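Exopolygalacturonate lyase (Vibrio vulnificus, PDB 5A29) probably cleaves pectate (polygalacturonate) chains by beta-elimination, as a manganese-binding lyase of polysaccharide lyase family 2. Local coordinates at residues A[215-220]-A[224-229]; A[293-298]-A[303-308]; A[311-316]-A[326-331]. All blocks are in the same frame, centred on the assembly; numbering follows the deposited sequence.

Contact 1 (A[215-220]-A[224-229]); sequences SLVDQS and IMPETK
Pro226 carries the apolar part, pressing the CG corner of its ring against the backbone at Leu216 and Val217. CG lies 3.3 Å from Leu216 O, and on the side-chain level it meets Leu216 CB at 3.9 Å. The same Pro226 CG also comes within 4.3 Å of Val217 CG2. Further along, Leu216 holds its CG anti to its own carbonyl carbon (chi1 -62°), which carries CD1 over to Thr228 CG2 at 4.0 Å, the two side chains meeting at a slant. Thr228 meets Leu216 with its methyl; its OG1 is turned to other partners, Gly230 N and Asp192.

The second segment includes the short strand 227-228, which pairs in parallel with strand 287-288 through backbone bonds of Pro226 with Ser287 and of Thr228 with Ser287 and Lys289. Segment 215-220 is irregular and adds no direct hydrogen bond to that pairing.

Polar contact between the two segments runs through water 1, which donates to Asp218 O (2.8 Å) and to Ile224 O (2.9 Å). Within 215-220, two side chains shape the loop. Ser215 OG accepts from Val217 N at 3.0 Å in an ST turn, and it also bonds to Gln269. Asp218 OD1 closes an Asx turn, gripped by both Ser220 N and Ser220 OG from the same face of the carboxylate; the OG bond measures 2.9 Å.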
ATOM      1  N   SER A 215       5.203  -5.138  26.586  1.00 25.79           N
ATOM      2  CA  SER A 215       3.973  -5.259  25.832  1.00 27.37           C
ATOM      3  C   SER A 215       2.764  -5.012  26.781  1.00 34.40           C
ATOM      4  O   SER A 215       2.804  -5.443  27.940  1.00 28.01           O
ATOM      5  CB  SER A 215       3.880  -6.665  25.289  1.00 27.73           C
ATOM      6  OG  SER A 215       2.686  -6.768  24.529  1.00 26.06           O
ATOM      7  N   LEU A 216       1.716  -4.341  26.282  1.00 26.10           N
ATOM      8  CA  LEU A 216       0.451  -4.219  26.997  1.00 26.61           C
ATOM      9  C   LEU A 216      -0.385  -5.435  26.767  1.00 30.56           C
ATOM     10  O   LEU A 216      -1.365  -5.661  27.483  1.00 29.60           O
ATOM     11  CB  LEU A 216      -0.325  -2.986  26.513  1.00 28.90           C
ATOM     12  CG  LEU A 216       0.373  -1.678  26.749  1.00 32.84           C
ATOM     13  CD1 LEU A 216      -0.511  -0.516  26.330  1.00 33.79           C
ATOM     14  CD2 LEU A 216       0.736  -1.571  28.234  1.00 35.80           C
ATOM     15  N   VAL A 217      -0.010  -6.268  25.801  1.00 25.87           N
ATOM     16  CA  VAL A 217      -0.931  -7.326  25.404  1.00 26.84           C
ATOM     17  C   VAL A 217      -1.008  -8.478  26.413  1.00 33.29           C
ATOM     18  O   VAL A 217      -0.038  -9.199  26.646  1.00 28.96           O
ATOM     19  CB  VAL A 217      -0.684  -7.811  23.950  1.00 26.43           C
ATOM     20  CG1 VAL A 217      -1.622  -8.985  23.622  1.00 23.80           C
ATOM     21  CG2 VAL A 217      -0.830  -6.606  22.981  1.00 24.18           C
ATOM     22  N   ASP A 218      -2.178  -8.669  27.027  1.00 32.98           N
ATOM     23  CA  ASP A 218      -2.306  -9.739  28.010  1.00 30.27           C
ATOM     24  C   ASP A 218      -2.893 -10.914  27.304  1.00 27.48           C
ATOM     25  O   ASP A 218      -4.101 -10.904  26.968  1.00 26.12           O
ATOM     26  CB  ASP A 218      -3.211  -9.285  29.180  1.00 34.68           C
ATOM     27  CG  ASP A 218      -3.446 -10.396  30.215  1.00 36.54           C
ATOM     28  OD1 ASP A 218      -3.052 -11.586  29.985  1.00 40.10           O
ATOM     29  OD2 ASP A 218      -4.101 -10.077  31.235  1.00 38.87           O
ATOM     30  N   GLN A 219      -2.079 -11.944  27.068  1.00 24.21           N
ATOM     31  CA  GLN A 219      -2.559 -13.058  26.252  1.00 28.73           C
ATOM     32  C   GLN A 219      -3.732 -13.838  26.812  1.00 31.77           C
ATOM     33  O   GLN A 219      -4.575 -14.373  26.043  1.00 27.47           O
ATOM     34  CB  GLN A 219      -1.421 -13.943  25.769  1.00 35.06           C
ATOM     35  CG  GLN A 219      -0.559 -13.084  24.798  1.00 35.80           C
ATOM     36  CD  GLN A 219       0.478 -13.849  24.069  1.00 44.44           C
ATOM     37  OE1 GLN A 219       1.323 -14.470  24.674  1.00 46.97           O
ATOM     38  NE2 GLN A 219       0.458 -13.776  22.756  1.00 53.00           N
ATOM     39  N   SER A 220      -3.874 -13.877  28.139  1.00 28.70           N
ATOM     40  CA  SER A 220      -4.975 -14.681  28.702  1.00 29.09           C
ATOM     41  C   SER A 220      -6.331 -13.944  28.556  1.00 28.59           C
ATOM     42  O   SER A 220      -7.370 -14.564  28.742  1.00 33.38           O
ATOM     43  CB  SER A 220      -4.732 -15.015  30.175  1.00 29.94           C
ATOM     44  OG  SER A 220      -4.750 -13.796  30.882  1.00 30.36           O
ATOM     45  N   ILE A 224     -10.148 -10.150  23.702  1.00 20.53           N
ATOM     46  CA  ILE A 224     -10.214  -8.779  24.194  1.00 22.42           C
ATOM     47  C   ILE A 224      -8.803  -8.187  24.240  1.00 23.10           C
ATOM     48  O   ILE A 224      -7.878  -8.827  24.681  1.00 22.59           O
ATOM     49  CB  ILE A 224     -10.829  -8.715  25.640  1.00 24.22           C
ATOM     50  CG1 ILE A 224     -12.154  -9.471  25.703  1.00 30.08           C
ATOM     51  CG2 ILE A 224     -10.817  -7.280  26.178  1.00 26.34           C
ATOM     52  CD1 ILE A 224     -13.277  -8.743  25.048  1.00 34.10           C
ATOM     53  N   MET A 225      -8.628  -6.958  23.798  1.00 20.45           N
ATOM     54  CA  MET A 225      -7.281  -6.369  23.765  1.00 22.53           C
ATOM     55  C   MET A 225      -7.244  -5.228  24.753  1.00 25.19           C
ATOM     56  O   MET A 225      -8.323  -4.716  25.171  1.00 25.72           O
ATOM     57  CB  MET A 225      -7.011  -5.824  22.345  1.00 21.37           C
ATOM     58  CG  MET A 225      -7.014  -6.993  21.358  1.00 21.44           C
ATOM     59  SD  MET A 225      -6.551  -6.461  19.688  1.00 23.61           S
ATOM     60  CE  MET A 225      -6.995  -7.985  18.851  1.00 19.56           C
ATOM     61  N   PRO A 226      -6.033  -4.781  25.109  1.00 26.38           N
ATOM     62  CA  PRO A 226      -5.863  -3.598  26.007  1.00 25.79           C
ATOM     63  C   PRO A 226      -6.605  -2.377  25.486  1.00 25.10           C
ATOM     64  O   PRO A 226      -6.628  -2.142  24.274  1.00 24.36           O
ATOM     65  CB  PRO A 226      -4.346  -3.311  25.939  1.00 27.64           C
ATOM     66  CG  PRO A 226      -3.710  -4.565  25.400  1.00 26.37           C
ATOM     67  CD  PRO A 226      -4.751  -5.259  24.528  1.00 25.20           C
ATOM     68  N   GLU A 227      -7.225  -1.584  26.367  1.00 23.70           N
ATOM     69  CA  GLU A 227      -7.856  -0.332  25.974  1.00 24.40           C
ATOM     70  C   GLU A 227      -6.933   0.825  26.137  1.00 27.12           C
ATOM     71  O   GLU A 227      -6.405   1.037  27.225  1.00 26.23           O
ATOM     72  CB  GLU A 227      -9.134  -0.063  26.774  1.00 28.97           C
ATOM     73  CG  GLU A 227     -10.159  -1.152  26.499  1.00 35.30           C
ATOM     74  CD  GLU A 227     -11.379  -1.015  27.409  1.00 46.44           C
ATOM     75  OE1 GLU A 227     -11.506   0.017  28.117  1.00 40.88           O
ATOM     76  OE2 GLU A 227     -12.197  -1.949  27.417  1.00 47.50           O
ATOM     77  N   THR A 228      -6.734   1.593  25.071  1.00 19.57           N
ATOM     78  CA  THR A 228      -5.899   2.778  25.103  1.00 22.15           C
ATOM     79  C   THR A 228      -6.696   3.748  24.249  1.00 23.69           C
ATOM     80  O   THR A 228      -7.925   3.802  24.395  1.00 25.30           O
ATOM     81  CB  THR A 228      -4.530   2.509  24.471  1.00 26.47           C
ATOM     82  OG1 THR A 228      -4.739   2.110  23.092  1.00 25.14           O
ATOM     83  CG2 THR A 228      -3.812   1.360  25.220  1.00 26.87           C
ATOM     84  N   LYS A 229      -6.053   4.584  23.441  1.00 23.80           N
ATOM     85  CA  LYS A 229      -6.843   5.285  22.403  1.00 24.68           C
ATOM     86  C   LYS A 229      -7.238   4.367  21.225  1.00 26.54           C
ATOM     87  O   LYS A 229      -8.000   4.779  20.348  1.00 24.94           O
ATOM     88  CB  LYS A 229      -6.127   6.495  21.864  1.00 24.55           C
ATOM     89  CG  LYS A 229      -6.149   7.702  22.800  1.00 32.40           C
ATOM     90  CD  LYS A 229      -5.177   8.769  22.345  1.00 34.42           C
ATOM     91  CE  LYS A 229      -5.872   9.700  21.360  1.00 38.27           C
ATOM     92  NZ  LYS A 229      -5.028  10.757  20.713  1.00 43.82           N
TER
HETATM   93  O   HOH W   1      -5.296  -8.626  25.899  1.00 26.48           O

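Contact 2 (A[293-298]-A[303-308]); sequences WPPQSD and SKYGDR. With SRT (S,R meso-tartaric acid), chain Q.
Trp293 and Tyr305 bring the two loop segments nearest, with their CA atoms 6.1 Å apart. The first segment is bent by a cis peptide between Trp293 and Pro294. The second begins with a type I turn from Ser303 to Gly306, closed by Gly306 N to Ser303 O at 2.9 Å.

Tyr305 is the centre of the side-chain packing. Pro295 CA sits 3.6 Å from the centroid of the Tyr305 ring and only 10° off its normal, a CH-pi contact, while Lys304 CG covers the opposite face. Trp293, with CG anti to the backbone N (chi1 -157°), swings its indole back so that Pro295 CD lies over one face and Tyr305 O meets the edge, 3.6 Å from Trp293 CZ3. At the far end of the tyrosine, water 2 is 3.1 Å from Tyr305 OH and bonds weakly to Pro294 O.

The second segment leads into helix 308-317: Asp307 is the N-cap, its OD1 accepting from Ala310 N, and Arg308 is the first helical residue. Here the loop also lines a meso-tartrate pocket. Ser303 N donates to tartrate O11 at 2.9 Å. Arg308 takes tartrate O3 at the edge of its guanidinium, in plane, with NH2 at 2.8 Å (160° at the hydrogen) and NH1 as a longer second donor. Glu323 pairs with Arg308 NE, and Tyr398 makes a cation-pi contact with the guanidinium.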
ATOM      1  N   TRP A 293     -19.451  10.073  26.432  1.00 19.38           N
ATOM      2  CA  TRP A 293     -20.783   9.506  26.256  1.00 20.61           C
ATOM      3  C   TRP A 293     -21.771  10.664  26.288  1.00 23.03           C
ATOM      4  O   TRP A 293     -21.516  11.595  27.023  1.00 22.29           O
ATOM      5  CB  TRP A 293     -21.121   8.514  27.386  1.00 18.62           C
ATOM      6  CG  TRP A 293     -22.169   7.554  26.958  1.00 19.64           C
ATOM      7  CD1 TRP A 293     -23.484   7.555  27.306  1.00 21.18           C
ATOM      8  CD2 TRP A 293     -21.999   6.466  26.016  1.00 23.18           C
ATOM      9  NE1 TRP A 293     -24.142   6.512  26.656  1.00 21.32           N
ATOM     10  CE2 TRP A 293     -23.259   5.853  25.843  1.00 22.68           C
ATOM     11  CE3 TRP A 293     -20.895   5.990  25.273  1.00 23.05           C
ATOM     12  CZ2 TRP A 293     -23.461   4.729  24.974  1.00 26.19           C
ATOM     13  CZ3 TRP A 293     -21.083   4.874  24.408  1.00 25.77           C
ATOM     14  CH2 TRP A 293     -22.382   4.249  24.280  1.00 24.01           C
ATOM     15  N   PRO A 294     -22.882  10.652  25.521  1.00 23.58           N
ATOM     16  CA  PRO A 294     -23.292   9.575  24.644  1.00 23.48           C
ATOM     17  C   PRO A 294     -22.920   9.925  23.188  1.00 22.35           C
ATOM     18  O   PRO A 294     -22.685  11.067  22.863  1.00 20.91           O
ATOM     19  CB  PRO A 294     -24.849   9.604  24.738  1.00 25.96           C
ATOM     20  CG  PRO A 294     -25.145  11.047  24.882  1.00 26.52           C
ATOM     21  CD  PRO A 294     -23.964  11.650  25.689  1.00 26.02           C
ATOM     22  N   PRO A 295     -22.920   8.922  22.308  1.00 22.31           N
ATOM     23  CA  PRO A 295     -22.760   9.253  20.877  1.00 23.76           C
ATOM     24  C   PRO A 295     -24.073   9.879  20.409  1.00 25.83           C
ATOM     25  O   PRO A 295     -25.128   9.555  20.952  1.00 22.85           O
ATOM     26  CB  PRO A 295     -22.621   7.882  20.187  1.00 22.80           C
ATOM     27  CG  PRO A 295     -22.556   6.838  21.290  1.00 26.70           C
ATOM     28  CD  PRO A 295     -23.020   7.480  22.586  1.00 20.84           C
ATOM     29  N   GLN A 296     -24.036  10.620  19.335  1.00 29.04           N
ATOM     30  CA  GLN A 296     -25.285  11.163  18.789  1.00 34.11           C
ATOM     31  C   GLN A 296     -26.271  10.092  18.263  1.00 33.40           C
ATOM     32  O   GLN A 296     -27.474  10.208  18.468  1.00 29.97           O
ATOM     33  CB  GLN A 296     -24.958  12.231  17.762  1.00 36.72           C
ATOM     34  CG  GLN A 296     -26.117  13.129  17.451  1.00 56.91           C
ATOM     35  CD  GLN A 296     -25.853  13.886  16.179  1.00 69.24           C
ATOM     36  OE1 GLN A 296     -24.982  14.768  16.131  1.00 70.65           O
ATOM     37  NE2 GLN A 296     -26.553  13.502  15.113  1.00 75.10           N
ATOM     38  N   SER A 297     -25.774   8.982  17.708  1.00 24.59           N
ATOM     39  CA  SER A 297     -26.607   7.871  17.300  1.00 25.11           C
ATOM     40  C   SER A 297     -25.628   6.714  17.001  1.00 25.69           C
ATOM     41  O   SER A 297     -24.410   6.927  17.094  1.00 23.45           O
ATOM     42  CB  SER A 297     -27.340   8.216  15.949  1.00 27.52           C
ATOM     43  OG  SER A 297     -26.360   8.310  14.906  1.00 28.66           O
ATOM     44  N   ASP A 298     -26.150   5.584  16.520  1.00 23.90           N
ATOM     45  CA  ASP A 298     -25.304   4.459  16.059  1.00 24.27           C
ATOM     46  C   ASP A 298     -24.312   4.860  14.908  1.00 25.67           C
ATOM     47  O   ASP A 298     -23.243   4.239  14.714  1.00 20.83           O
ATOM     48  CB  ASP A 298     -26.149   3.332  15.592  1.00 24.07           C
ATOM     49  CG  ASP A 298     -26.851   2.602  16.704  1.00 35.37           C
ATOM     50  OD1 ASP A 298     -26.517   2.792  17.908  1.00 34.14           O
ATOM     51  OD2 ASP A 298     -27.755   1.796  16.355  1.00 32.71           O
ATOM     52  N   SER A 303     -14.065   7.133  17.836  1.00 19.42           N
ATOM     53  CA  SER A 303     -13.540   6.051  18.699  1.00 20.50           C
ATOM     54  C   SER A 303     -13.587   6.462  20.229  1.00 20.87           C
ATOM     55  O   SER A 303     -13.443   5.620  21.098  1.00 22.02           O
ATOM     56  CB  SER A 303     -12.061   5.726  18.361  1.00 20.58           C
ATOM     57  OG  SER A 303     -11.281   6.900  18.528  1.00 19.93           O
ATOM     58  N   LYS A 304     -13.835   7.713  20.521  1.00 20.33           N
ATOM     59  CA  LYS A 304     -13.903   8.157  21.943  1.00 20.51           C
ATOM     60  C   LYS A 304     -15.117   7.577  22.661  1.00 21.69           C
ATOM     61  O   LYS A 304     -15.155   7.594  23.916  1.00 21.39           O
ATOM     62  CB  LYS A 304     -13.891   9.698  22.051  1.00 23.01           C
ATOM     63  CG  LYS A 304     -15.174  10.310  21.513  1.00 22.73           C
ATOM     64  CD  LYS A 304     -15.125  11.837  21.544  1.00 28.43           C
ATOM     65  CE  LYS A 304     -16.368  12.423  20.908  1.00 28.92           C
ATOM     66  NZ  LYS A 304     -16.284  13.922  21.045  1.00 32.00           N
ATOM     67  N   TYR A 305     -16.058   6.994  21.894  1.00 18.18           N
ATOM     68  CA  TYR A 305     -17.244   6.353  22.467  1.00 18.36           C
ATOM     69  C   TYR A 305     -16.992   4.897  22.679  1.00 18.57           C
ATOM     70  O   TYR A 305     -17.866   4.115  23.090  1.00 19.44           O
ATOM     71  CB  TYR A 305     -18.517   6.595  21.590  1.00 17.98           C
ATOM     72  CG  TYR A 305     -18.857   8.038  21.431  1.00 19.73           C
ATOM     73  CD1 TYR A 305     -19.113   8.841  22.559  1.00 20.97           C
ATOM     74  CD2 TYR A 305     -18.933   8.644  20.152  1.00 18.36           C
ATOM     75  CE1 TYR A 305     -19.386  10.183  22.427  1.00 23.31           C
ATOM     76  CE2 TYR A 305     -19.169  10.003  20.031  1.00 20.76           C
ATOM     77  CZ  TYR A 305     -19.417  10.759  21.168  1.00 26.37           C
ATOM     78  OH  TYR A 305     -19.649  12.123  21.092  1.00 27.81           O
ATOM     79  N   GLY A 306     -15.776   4.471  22.372  1.00 16.89           N
ATOM     80  CA  GLY A 306     -15.481   3.039  22.661  1.00 14.92           C
ATOM     81  C   GLY A 306     -15.282   2.203  21.390  1.00 19.14           C
ATOM     82  O   GLY A 306     -15.533   2.679  20.263  1.00 19.07           O
ATOM     83  N   ASP A 307     -14.977   0.942  21.585  1.00 16.17           N
ATOM     84  CA  ASP A 307     -14.650   0.064  20.464  1.00 19.54           C
ATOM     85  C   ASP A 307     -15.875  -0.059  19.541  1.00 19.58           C
ATOM     86  O   ASP A 307     -16.993  -0.351  20.000  1.00 16.20           O
ATOM     87  CB  ASP A 307     -14.295  -1.317  21.019  1.00 19.05           C
ATOM     88  CG  ASP A 307     -13.834  -2.280  19.920  1.00 23.27           C
ATOM     89  OD1 ASP A 307     -14.695  -2.750  19.185  1.00 18.70           O
ATOM     90  OD2 ASP A 307     -12.594  -2.499  19.813  1.00 22.51           O
ATOM     91  N   ARG A 308     -15.656   0.203  18.257  1.00 18.22           N
ATOM     92  CA  ARG A 308     -16.762   0.280  17.243  1.00 18.66           C
ATOM     93  C   ARG A 308     -17.315  -1.061  16.865  1.00 17.44           C
ATOM     94  O   ARG A 308     -18.513  -1.187  16.535  1.00 19.06           O
ATOM     95  CB  ARG A 308     -16.234   0.986  16.001  1.00 17.49           C
ATOM     96  CG  ARG A 308     -16.304   2.515  16.113  1.00 18.24           C
ATOM     97  CD  ARG A 308     -15.182   3.219  16.891  1.00 22.90           C
ATOM     98  NE  ARG A 308     -13.834   2.910  16.345  1.00 22.79           N
ATOM     99  CZ  ARG A 308     -13.149   3.690  15.506  1.00 21.36           C
ATOM    100  NH1 ARG A 308     -13.667   4.815  15.009  1.00 19.04           N
ATOM    101  NH2 ARG A 308     -11.915   3.337  15.129  1.00 21.45           N
TER
HETATM  102  O1  SRT Q1018     -10.447   7.560  16.357  1.00 38.30           O
HETATM  103  O11 SRT Q1018     -12.492   8.023  15.559  1.00 27.90           O
HETATM  104  C1  SRT Q1018     -11.310   7.664  15.430  1.00 35.39           C
HETATM  105  C2  SRT Q1018     -11.017   7.374  13.977  1.00 35.25           C
HETATM  106  O2  SRT Q1018     -11.104   8.543  13.177  1.00 29.97           O
HETATM  107  C3  SRT Q1018      -9.962   6.388  13.582  1.00 29.68           C
HETATM  108  O3  SRT Q1018     -10.965   5.399  13.407  1.00 30.46           O
HETATM  109  C4  SRT Q1018      -9.385   6.705  12.180  1.00 28.38           C
HETATM  110  O4  SRT Q1018      -9.911   6.092  11.215  1.00 29.86           O
HETATM  111  O41 SRT Q1018      -8.448   7.573  12.075  1.00 29.30           O
HETATM  112  O   HOH W   2     -20.404  13.409  23.774  1.00 54.80           O

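Contact 3 (A[311-316]-A[326-331]); sequences RQFGPE and VLFKSN
Phe328 turns an edge to the face of Phe313, in an offset edge-to-face pair with planes at 84° and centroids 5.7 Å apart. The two side chains reach toward each other from their separate backbones, and the closest atoms are Phe313 CZ and Phe328 CZ at 3.8 Å. Val326 CG1 lies over one face of Phe328, 3.5 Å above its plane, and Gln312 CG lies over one face of Phe313. Phe382 meets both rings edge-to-face and Phe406 also packs on Phe328, so the pair belongs to a larger aromatic cluster.

Phe313 projects from helix 308-317. Phe328 opens a type I' turn leading into helix 331-349, closed by Asn331 N to Phe328 O at 3.1 Å. Asn331 ties the loop back on itself: ND2 donates to Val326 O at 2.9 Å, approaching from above the carbonyl plane but staying in the plane of its own amide. Ser330, in the same turn, belongs to a tartrate pocket.

Across the two segments the chemistry is wholly apolar and aromatic: buried ring edges and faces hold helix to loop, while Asn331, through its side-chain amide and its backbone N, supplies hydrogen bonds that stay within the loop.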
ATOM      1  N   ARG A 311     -19.659  -2.066  19.705  1.00 17.17           N
ATOM      2  CA  ARG A 311     -20.927  -1.364  19.488  1.00 19.42           C
ATOM      3  C   ARG A 311     -21.807  -1.993  18.441  1.00 24.52           C
ATOM      4  O   ARG A 311     -22.985  -2.279  18.692  1.00 21.05           O
ATOM      5  CB  ARG A 311     -20.729   0.092  19.178  1.00 18.33           C
ATOM      6  CG  ARG A 311     -20.267   0.915  20.405  1.00 19.36           C
ATOM      7  CD  ARG A 311     -19.941   2.363  20.044  1.00 18.72           C
ATOM      8  NE  ARG A 311     -21.145   3.097  19.605  1.00 21.52           N
ATOM      9  CZ  ARG A 311     -21.142   4.217  18.876  1.00 21.47           C
ATOM     10  NH1 ARG A 311     -20.001   4.852  18.506  1.00 19.66           N
ATOM     11  NH2 ARG A 311     -22.300   4.771  18.555  1.00 21.24           N
ATOM     12  N   GLN A 312     -21.241  -2.259  17.260  1.00 20.65           N
ATOM     13  CA  GLN A 312     -22.093  -2.777  16.146  1.00 20.61           C
ATOM     14  C   GLN A 312     -22.397  -4.243  16.173  1.00 23.08           C
ATOM     15  O   GLN A 312     -23.499  -4.634  15.779  1.00 21.59           O
ATOM     16  CB  GLN A 312     -21.453  -2.378  14.785  1.00 20.05           C
ATOM     17  CG  GLN A 312     -22.361  -2.745  13.545  1.00 19.01           C
ATOM     18  CD  GLN A 312     -21.893  -1.948  12.364  1.00 19.85           C
ATOM     19  OE1 GLN A 312     -20.753  -1.523  12.353  1.00 18.94           O
ATOM     20  NE2 GLN A 312     -22.786  -1.630  11.416  1.00 19.71           N
ATOM     21  N   PHE A 313     -21.442  -5.085  16.640  1.00 20.23           N
ATOM     22  CA  PHE A 313     -21.560  -6.532  16.619  1.00 22.83           C
ATOM     23  C   PHE A 313     -21.650  -7.213  17.996  1.00 21.88           C
ATOM     24  O   PHE A 313     -22.033  -8.381  18.066  1.00 21.81           O
ATOM     25  CB  PHE A 313     -20.344  -7.145  15.882  1.00 20.54           C
ATOM     26  CG  PHE A 313     -20.245  -6.715  14.411  1.00 19.93           C
ATOM     27  CD1 PHE A 313     -21.097  -7.292  13.463  1.00 25.73           C
ATOM     28  CD2 PHE A 313     -19.313  -5.773  14.012  1.00 22.15           C
ATOM     29  CE1 PHE A 313     -20.984  -6.959  12.097  1.00 24.64           C
ATOM     30  CE2 PHE A 313     -19.217  -5.407  12.652  1.00 24.69           C
ATOM     31  CZ  PHE A 313     -20.069  -5.994  11.721  1.00 21.48           C
ATOM     32  N   GLY A 314     -21.173  -6.507  19.023  1.00 23.75           N
ATOM     33  CA  GLY A 314     -21.059  -7.083  20.406  1.00 21.66           C
ATOM     34  C   GLY A 314     -22.326  -7.737  20.948  1.00 25.67           C
ATOM     35  O   GLY A 314     -22.258  -8.838  21.480  1.00 24.88           O
ATOM     36  N   PRO A 315     -23.499  -7.108  20.745  1.00 29.34           N
ATOM     37  CA  PRO A 315     -24.764  -7.703  21.246  1.00 30.28           C
ATOM     38  C   PRO A 315     -24.996  -9.109  20.729  1.00 37.24           C
ATOM     39  O   PRO A 315     -25.357  -9.989  21.502  1.00 36.84           O
ATOM     40  CB  PRO A 315     -25.837  -6.738  20.701  1.00 30.09           C
ATOM     41  CG  PRO A 315     -25.136  -5.424  20.651  1.00 29.65           C
ATOM     42  CD  PRO A 315     -23.735  -5.765  20.157  1.00 28.22           C
ATOM     43  N   GLU A 316     -24.724  -9.374  19.451  1.00 31.33           N
ATOM     44  CA  GLU A 316     -24.870 -10.735  18.975  1.00 27.94           C
ATOM     45  C   GLU A 316     -23.628 -11.619  19.155  1.00 31.66           C
ATOM     46  O   GLU A 316     -23.755 -12.788  19.420  1.00 32.60           O
ATOM     47  CB  GLU A 316     -25.299 -10.774  17.495  1.00 30.53           C
ATOM     48  CG  GLU A 316     -26.660 -10.137  17.233  1.00 36.12           C
ATOM     49  CD  GLU A 316     -26.660  -8.603  17.269  1.00 37.22           C
ATOM     50  OE1 GLU A 316     -25.584  -7.970  16.996  1.00 35.73           O
ATOM     51  OE2 GLU A 316     -27.744  -7.999  17.559  1.00 36.66           O
ATOM     52  N   VAL A 326     -11.710  -7.858  13.551  1.00 13.35           N
ATOM     53  CA  VAL A 326     -12.488  -7.782  12.264  1.00 14.19           C
ATOM     54  C   VAL A 326     -11.538  -7.950  11.035  1.00 14.37           C
ATOM     55  O   VAL A 326     -10.600  -7.152  10.876  1.00 16.02           O
ATOM     56  CB  VAL A 326     -13.180  -6.427  12.167  1.00 15.69           C
ATOM     57  CG1 VAL A 326     -13.868  -6.245  10.792  1.00 14.82           C
ATOM     58  CG2 VAL A 326     -14.247  -6.299  13.298  1.00 14.96           C
ATOM     59  N   LEU A 327     -11.760  -8.980  10.244  1.00 16.05           N
ATOM     60  CA  LEU A 327     -10.879  -9.267   9.112  1.00 16.46           C
ATOM     61  C   LEU A 327     -11.691  -9.032   7.770  1.00 19.61           C
ATOM     62  O   LEU A 327     -11.307  -9.547   6.733  1.00 25.79           O
ATOM     63  CB  LEU A 327     -10.385 -10.709   9.121  1.00 17.53           C
ATOM     64  CG  LEU A 327      -9.638 -11.027  10.449  1.00 16.89           C
ATOM     65  CD1 LEU A 327      -9.021 -12.414  10.297  1.00 18.01           C
ATOM     66  CD2 LEU A 327      -8.534 -10.013  10.683  1.00 17.84           C
ATOM     67  N   PHE A 328     -12.760  -8.270   7.823  1.00 17.50           N
ATOM     68  CA  PHE A 328     -13.503  -7.917   6.568  1.00 18.48           C
ATOM     69  C   PHE A 328     -13.513  -6.427   6.442  1.00 16.40           C
ATOM     70  O   PHE A 328     -12.757  -5.673   7.126  1.00 17.08           O
ATOM     71  CB  PHE A 328     -14.913  -8.545   6.574  1.00 17.86           C
ATOM     72  CG  PHE A 328     -15.696  -8.287   7.892  1.00 20.06           C
ATOM     73  CD1 PHE A 328     -15.583  -9.164   8.989  1.00 21.53           C
ATOM     74  CD2 PHE A 328     -16.521  -7.172   8.026  1.00 17.59           C
ATOM     75  CE1 PHE A 328     -16.256  -8.917  10.217  1.00 21.83           C
ATOM     76  CE2 PHE A 328     -17.182  -6.896   9.248  1.00 20.85           C
ATOM     77  CZ  PHE A 328     -17.035  -7.770  10.356  1.00 21.18           C
ATOM     78  N   LYS A 329     -14.242  -5.940   5.433  1.00 17.95           N
ATOM     79  CA  LYS A 329     -14.268  -4.516   5.187  1.00 18.16           C
ATOM     80  C   LYS A 329     -12.868  -3.996   4.877  1.00 18.68           C
ATOM     81  O   LYS A 329     -12.441  -2.911   5.339  1.00 18.58           O
ATOM     82  CB  LYS A 329     -15.069  -3.737   6.322  1.00 19.35           C
ATOM     83  CG  LYS A 329     -15.503  -2.334   5.807  1.00 23.06           C
ATOM     84  CD  LYS A 329     -15.734  -1.292   6.919  1.00 33.00           C
ATOM     85  CE  LYS A 329     -14.477  -0.980   7.814  1.00 34.45           C
ATOM     86  NZ  LYS A 329     -13.123  -0.542   7.227  1.00 25.75           N
ATOM     87  N   SER A 330     -12.144  -4.786   4.035  1.00 17.28           N
ATOM     88  CA  SER A 330     -10.753  -4.481   3.630  1.00 18.71           C
ATOM     89  C   SER A 330      -9.663  -4.538   4.695  1.00 19.91           C
ATOM     90  O   SER A 330      -8.476  -4.262   4.403  1.00 18.67           O
ATOM     91  CB  SER A 330     -10.647  -3.107   2.959  1.00 24.05           C
ATOM     92  OG  SER A 330     -11.532  -3.125   1.832  1.00 25.60           O
ATOM     93  N   ASN A 331     -10.048  -4.831   5.938  1.00 17.18           N
ATOM     94  CA  ASN A 331      -9.005  -5.070   6.944  1.00 16.76           C
ATOM     95  C   ASN A 331      -8.088  -6.222   6.517  1.00 17.61           C
ATOM     96  O   ASN A 331      -6.907  -6.132   6.765  1.00 15.23           O
ATOM     97  CB  ASN A 331      -9.597  -5.396   8.329  1.00 17.52           C
ATOM     98  CG  ASN A 331     -10.136  -4.133   9.042  1.00 16.84           C
ATOM     99  OD1 ASN A 331     -10.142  -3.033   8.490  1.00 16.62           O
ATOM    100  ND2 ASN A 331     -10.662  -4.314  10.277  1.00 16.15           N
TER

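Overall arrangement
Contact 3 is buried, whereas contacts 1 and 2 lie at the surface, and all three lie in one half of the chain. Chemistry follows place: contact 3 joins its segments through aromatic rings alone, while contacts 1 and 2 combine proline packing with a bridging water. Helix 308-317 links contacts 2 and 3, since Arg308 begins it and Arg311 packs against Pro295 and Tyr305. Contact 1 relates to contact 2 through the parallel strands 227-228 and 287-288; Ser287 of the second also hydrogen-bonds through its OG to Asp307 OD2, of contact 2. Contacts 2 and 3 line two different tartrate sites: Ser303 and Arg308 belong to one, Ser330 to another.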